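Local coordinates for major pilin backbone protein T-antigen, T13 (Streptococcus pyogenes, PDB 6BBT) that is the Lancefield T-antigen and probably forms the repeating backbone of the streptococcal pilus, strengthened by internal isopeptide bonds, at residues 29-34 with 99-104; 63-68 with 76-81. One frame throughout, in Å; residues are numbered along the deposited sequence. Where two conformers were deposited one is given.

Contact 1: 29-34 with 99-104; sequences TTFTFT and VSEQND
E101 stands fully extended from its strand, CG anti to the backbone N (chi1 178°) and the chain extended beyond CG, so its carboxylate reaches past F33 to F31. F33 leans alongside it, pointing the same way, and the ring edge meets the acid: CE1 of F33 is 3.4 Å from OE1 of E101, with ring and carboxylate planes 51° apart. The F31 ring crosses the acid obliquely, its CD1 3.7 Å from OE2 of E101. The edge of the F33 ring, with its slightly positive hydrogens, suits a buried acid, but stronger partners hold its oxygens: K15 NZ bonds OE1 and the D112 backbone N bonds OE2. In Spy0128-like pilin domains a buried glutamate accompanies a lysine-asparagine isopeptide bond; E101 beside K15 and N152 is consistent with that site.

The two strands are antiparallel neighbours in one sheet. F33 and E101 form a non-hydrogen-bonded pair, whereas T34 and S100 form a hydrogen-bonded one: T34 N gives a nearly straight bond (167°) to S100 O at 2.9 Å, and S100 N returns one to T34 O. The Q102 N bond to T32 O continues the series.

The other face carries T30, T32, T34 and S100, short hydroxyl residues suited to a wet surface. One water joins T30 OG1, T32 OG1 and OD2 of D104, lying 2.8 Å from that OD2; a second links T32 N and Q102 O to the same OD2. S100 OG takes the crowded position between its N and carbonyl carbon, and a water bridges it to T34 OG1.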
# COMPACT_ATOMS: atom_id res chain seq x y z
N THR A 29 3.01 -2.90 -5.40
CA THR A 29 3.82 -1.70 -5.25
C THR A 29 5.25 -2.04 -4.83
O THR A 29 5.55 -3.20 -4.53
CB THR A 29 3.18 -0.72 -4.23
OG1 THR A 29 3.77 0.59 -4.35
CG2 THR A 29 3.32 -1.23 -2.80
N THR A 30 6.12 -1.05 -4.84
CA THR A 30 7.50 -1.27 -4.38
C THR A 30 7.78 -0.30 -3.26
O THR A 30 7.13 0.74 -3.16
CB THR A 30 8.55 -1.06 -5.50
OG1 THR A 30 8.45 0.29 -5.96
CG2 THR A 30 8.29 -2.01 -6.64
N PHE A 31 8.70 -0.68 -2.39
CA PHE A 31 9.27 0.25 -1.43
C PHE A 31 10.75 0.39 -1.73
O PHE A 31 11.41 -0.59 -2.03
CB PHE A 31 9.05 -0.23 0.00
CG PHE A 31 7.62 -0.26 0.39
CD1 PHE A 31 7.02 0.86 0.93
CD2 PHE A 31 6.85 -1.37 0.13
CE1 PHE A 31 5.69 0.86 1.27
CE2 PHE A 31 5.49 -1.38 0.45
CZ PHE A 31 4.91 -0.26 1.02
N THR A 32 11.25 1.61 -1.64
CA THR A 32 12.62 1.92 -1.98
C THR A 32 13.33 2.45 -0.74
O THR A 32 12.84 3.35 -0.08
CB THR A 32 12.66 2.94 -3.12
OG1 THR A 32 12.14 2.32 -4.29
CG2 THR A 32 14.09 3.42 -3.41
N PHE A 33 14.49 1.87 -0.46
CA PHE A 33 15.33 2.34 0.62
C PHE A 33 16.54 3.05 0.00
O PHE A 33 17.04 2.63 -1.05
CB PHE A 33 15.74 1.17 1.50
CG PHE A 33 14.60 0.25 1.75
CD1 PHE A 33 13.57 0.66 2.58
CD2 PHE A 33 14.47 -0.93 1.05
CE1 PHE A 33 12.46 -0.15 2.76
CE2 PHE A 33 13.38 -1.76 1.25
CZ PHE A 33 12.37 -1.36 2.10
N THR A 34 16.95 4.14 0.64
CA THR A 34 18.03 4.97 0.16
C THR A 34 19.11 4.98 1.23
O THR A 34 18.81 5.05 2.42
CB THR A 34 17.58 6.42 -0.04
OG1 THR A 34 16.40 6.44 -0.84
CG2 THR A 34 18.65 7.22 -0.77
N VAL A 99 20.22 5.63 6.38
CA VAL A 99 19.30 4.80 5.59
C VAL A 99 17.87 5.23 5.90
O VAL A 99 17.52 5.42 7.06
CB VAL A 99 19.51 3.30 5.88
CG1 VAL A 99 18.47 2.41 5.16
CG2 VAL A 99 20.90 2.90 5.47
N SER A 100 17.07 5.43 4.86
CA SER A 100 15.67 5.80 5.02
C SER A 100 14.85 5.11 3.96
O SER A 100 15.40 4.52 3.02
CB SER A 100 15.49 7.30 4.91
OG SER A 100 15.98 7.75 3.67
N GLU A 101 13.54 5.19 4.13
CA GLU A 101 12.59 4.68 3.15
C GLU A 101 11.95 5.86 2.47
O GLU A 101 11.45 6.75 3.14
CB GLU A 101 11.50 3.85 3.81
CG GLU A 101 10.45 3.33 2.84
CD GLU A 101 9.39 2.48 3.54
OE1 GLU A 101 9.67 1.34 3.93
OE2 GLU A 101 8.27 2.98 3.70
N GLN A 102 11.92 5.83 1.16
CA GLN A 102 11.23 6.84 0.37
C GLN A 102 9.71 6.82 0.58
O GLN A 102 9.09 5.74 0.57
CB GLN A 102 11.56 6.56 -1.09
CG GLN A 102 11.02 7.53 -2.11
CD GLN A 102 11.61 7.25 -3.48
OE1 GLN A 102 11.17 6.34 -4.20
NE2 GLN A 102 12.63 8.01 -3.83
N ASN A 103 9.13 7.99 0.80
CA ASN A 103 7.69 8.14 0.79
C ASN A 103 7.20 8.35 -0.65
O ASN A 103 7.30 9.45 -1.20
CB ASN A 103 7.25 9.27 1.71
CG ASN A 103 5.76 9.26 1.96
OD1 ASN A 103 4.95 9.11 1.04
ND2 ASN A 103 5.38 9.43 3.21
N ASP A 104 6.68 7.29 -1.26
CA ASP A 104 6.21 7.38 -2.66
C ASP A 104 4.85 8.02 -2.81
O ASP A 104 4.42 8.27 -3.94
CB ASP A 104 6.21 6.01 -3.32
CG ASP A 104 7.58 5.37 -3.35
OD1 ASP A 104 8.57 6.09 -3.60
OD2 ASP A 104 7.66 4.15 -3.15
O HOH W 1 9.45 2.50 -4.53
O HOH W 2 9.34 3.46 -0.99
O HOH W 3 18.68 8.11 3.57
O HOH W 4 14.63 7.59 1.13

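Contact 2: 63-68 with 76-81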
# COMPACT_ATOMS: atom_id res chain seq x y z
N ALA A 63 17.98 0.26 -2.63
CA ALA A 63 17.54 -1.12 -2.51
C ALA A 63 15.99 -1.13 -2.56
O ALA A 63 15.33 -0.18 -2.11
CB ALA A 63 18.04 -1.71 -1.21
N ILE A 64 15.41 -2.17 -3.15
CA ILE A 64 13.96 -2.21 -3.35
C ILE A 64 13.37 -3.55 -2.95
O ILE A 64 14.04 -4.58 -3.05
CB ILE A 64 13.55 -1.88 -4.82
CG1 ILE A 64 13.98 -2.99 -5.78
CG2 ILE A 64 14.15 -0.55 -5.26
CD1 ILE A 64 13.51 -2.77 -7.21
N VAL A 65 12.13 -3.54 -2.47
CA VAL A 65 11.35 -4.77 -2.29
C VAL A 65 10.03 -4.51 -3.00
O VAL A 65 9.61 -3.35 -3.14
CB VAL A 65 11.09 -5.17 -0.80
CG1 VAL A 65 12.37 -5.54 -0.07
CG2 VAL A 65 10.32 -4.09 -0.05
N SER A 66 9.39 -5.59 -3.43
CA SER A 66 8.18 -5.51 -4.23
C SER A 66 7.11 -6.33 -3.59
O SER A 66 7.39 -7.45 -3.13
CB SER A 66 8.45 -6.09 -5.63
OG SER A 66 9.43 -5.30 -6.25
N TYR A 67 5.89 -5.79 -3.58
CA TYR A 67 4.69 -6.54 -3.21
C TYR A 67 3.76 -6.69 -4.41
O TYR A 67 3.76 -5.87 -5.31
CB TYR A 67 3.95 -5.79 -2.10
CG TYR A 67 4.65 -5.87 -0.80
CD1 TYR A 67 4.42 -6.93 0.06
CD2 TYR A 67 5.57 -4.89 -0.42
CE1 TYR A 67 5.07 -7.02 1.28
CE2 TYR A 67 6.25 -4.98 0.79
CZ TYR A 67 5.99 -6.05 1.64
OH TYR A 67 6.62 -6.16 2.87
N ASP A 68 2.98 -7.76 -4.44
CA ASP A 68 1.90 -7.82 -5.42
C ASP A 68 0.65 -8.40 -4.81
O ASP A 68 0.62 -8.80 -3.64
CB ASP A 68 2.36 -8.49 -6.72
CG ASP A 68 2.54 -9.99 -6.61
OD1 ASP A 68 1.91 -10.67 -5.77
OD2 ASP A 68 3.33 -10.49 -7.44
N LYS A 76 4.19 -11.19 3.75
CA LYS A 76 4.10 -9.77 4.12
C LYS A 76 5.46 -9.17 4.47
O LYS A 76 5.59 -7.96 4.46
CB LYS A 76 3.11 -9.55 5.26
CG LYS A 76 3.46 -10.22 6.57
CD LYS A 76 2.32 -10.04 7.56
CE LYS A 76 2.67 -10.67 8.91
NZ LYS A 76 1.52 -10.47 9.85
N ASN A 77 6.46 -10.00 4.79
CA ASN A 77 7.79 -9.52 5.12
C ASN A 77 8.73 -9.81 3.97
O ASN A 77 8.72 -10.91 3.44
CB ASN A 77 8.30 -10.18 6.40
CG ASN A 77 7.39 -9.90 7.58
OD1 ASN A 77 6.92 -8.79 7.77
ND2 ASN A 77 7.10 -10.93 8.36
N LYS A 78 9.52 -8.81 3.58
CA LYS A 78 10.46 -8.93 2.48
C LYS A 78 11.84 -8.50 2.97
O LYS A 78 11.95 -7.80 3.97
CB LYS A 78 10.11 -8.00 1.32
CG LYS A 78 8.71 -8.07 0.80
CD LYS A 78 8.49 -9.24 -0.09
CE LYS A 78 7.04 -9.24 -0.50
NZ LYS A 78 6.75 -10.25 -1.53
N THR A 79 12.87 -8.91 2.25
CA THR A 79 14.24 -8.51 2.59
C THR A 79 14.99 -8.02 1.38
O THR A 79 14.75 -8.45 0.26
CB THR A 79 15.02 -9.68 3.22
OG1 THR A 79 15.20 -10.71 2.24
CG2 THR A 79 14.28 -10.24 4.41
N SER A 80 15.89 -7.07 1.61
CA SER A 80 16.85 -6.64 0.61
C SER A 80 18.16 -6.36 1.33
O SER A 80 18.33 -6.71 2.51
CB SER A 80 16.33 -5.40 -0.12
OG SER A 80 17.13 -5.13 -1.27
N ASN A 81 19.10 -5.74 0.63
CA ASN A 81 20.34 -5.33 1.29
C ASN A 81 21.04 -4.21 0.55
O ASN A 81 20.69 -3.89 -0.58
CB ASN A 81 21.28 -6.54 1.47
CG ASN A 81 21.79 -7.08 0.15
OD1 ASN A 81 22.73 -6.55 -0.43
ND2 ASN A 81 21.16 -8.14 -0.33
O HOH W 5 17.28 -4.14 -4.51
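Strands 63-67 and 77-81 run nearly antiparallel (163°), yet their axes approach no closer than 6.5 Å, too far for a backbone ladder. The CA atoms of V65 and K78 are 6.4 Å apart, and each strand pairs with a different neighbour: V65 bonds through its backbone to F31, K78 to K15. The strands therefore meet mainly through side chains, which reach the facing side chains and backbone.

V65, a compact branched residue, points inward, with CG1 anti to the carbonyl carbon and 3.6 Å from CB of K78. Beyond CB, the lysine bends at chi2 (-78°) and slides past Y67 in the opposite direction. Its CE lies over one face of the tyrosine ring, 3.8 Å from the centroid and 28° off the normal, a CH-pi contact shifted toward the rim. A long aliphatic chain ending in an amine suits this place: the methylenes cover the aromatic ring while NZ forms a salt bridge with D71.

The arrangement is a beta-arch, in which consecutive strands belong to the two facing sheets of a sandwich, the connection between them arching from one sheet to the other. Near the turn, Y67 OH donates a short bond of 2.6 Å to K76 O, approaching from above the carbonyl plane. Tyrosine thus combines a ring that fills the gap with a hydroxyl that reaches the opposite backbone. Toward the other end the side chains shrink and the strands stay close: CB of A63 touches OG of S80 at 3.5 Å, and a water that accepts from I64 N makes a weak link to that hydroxyl.

Strands 29-37 and 62-67 are neighbours in one sheet, so a backbone ladder joins segment 29-34 of contact 1 to segment 63-68 of contact 2: F33 N to A63 O and Y67 N to T29 O are probable hydrogen bonds of 2.8 Å. Contact 1 works within that sheet, and contact 2 carries it across to the facing sheet. Both are partly buried, but contact 1 places a carboxyl group and phenylalanines inside and waters outside, whereas contact 2 fills a sandwich edge with lysine methylenes, a valine and a tyrosine, five of its residues being exposed. Along the chain contact 2 is nested within the loop closed by contact 1, and K15 touches residues of both.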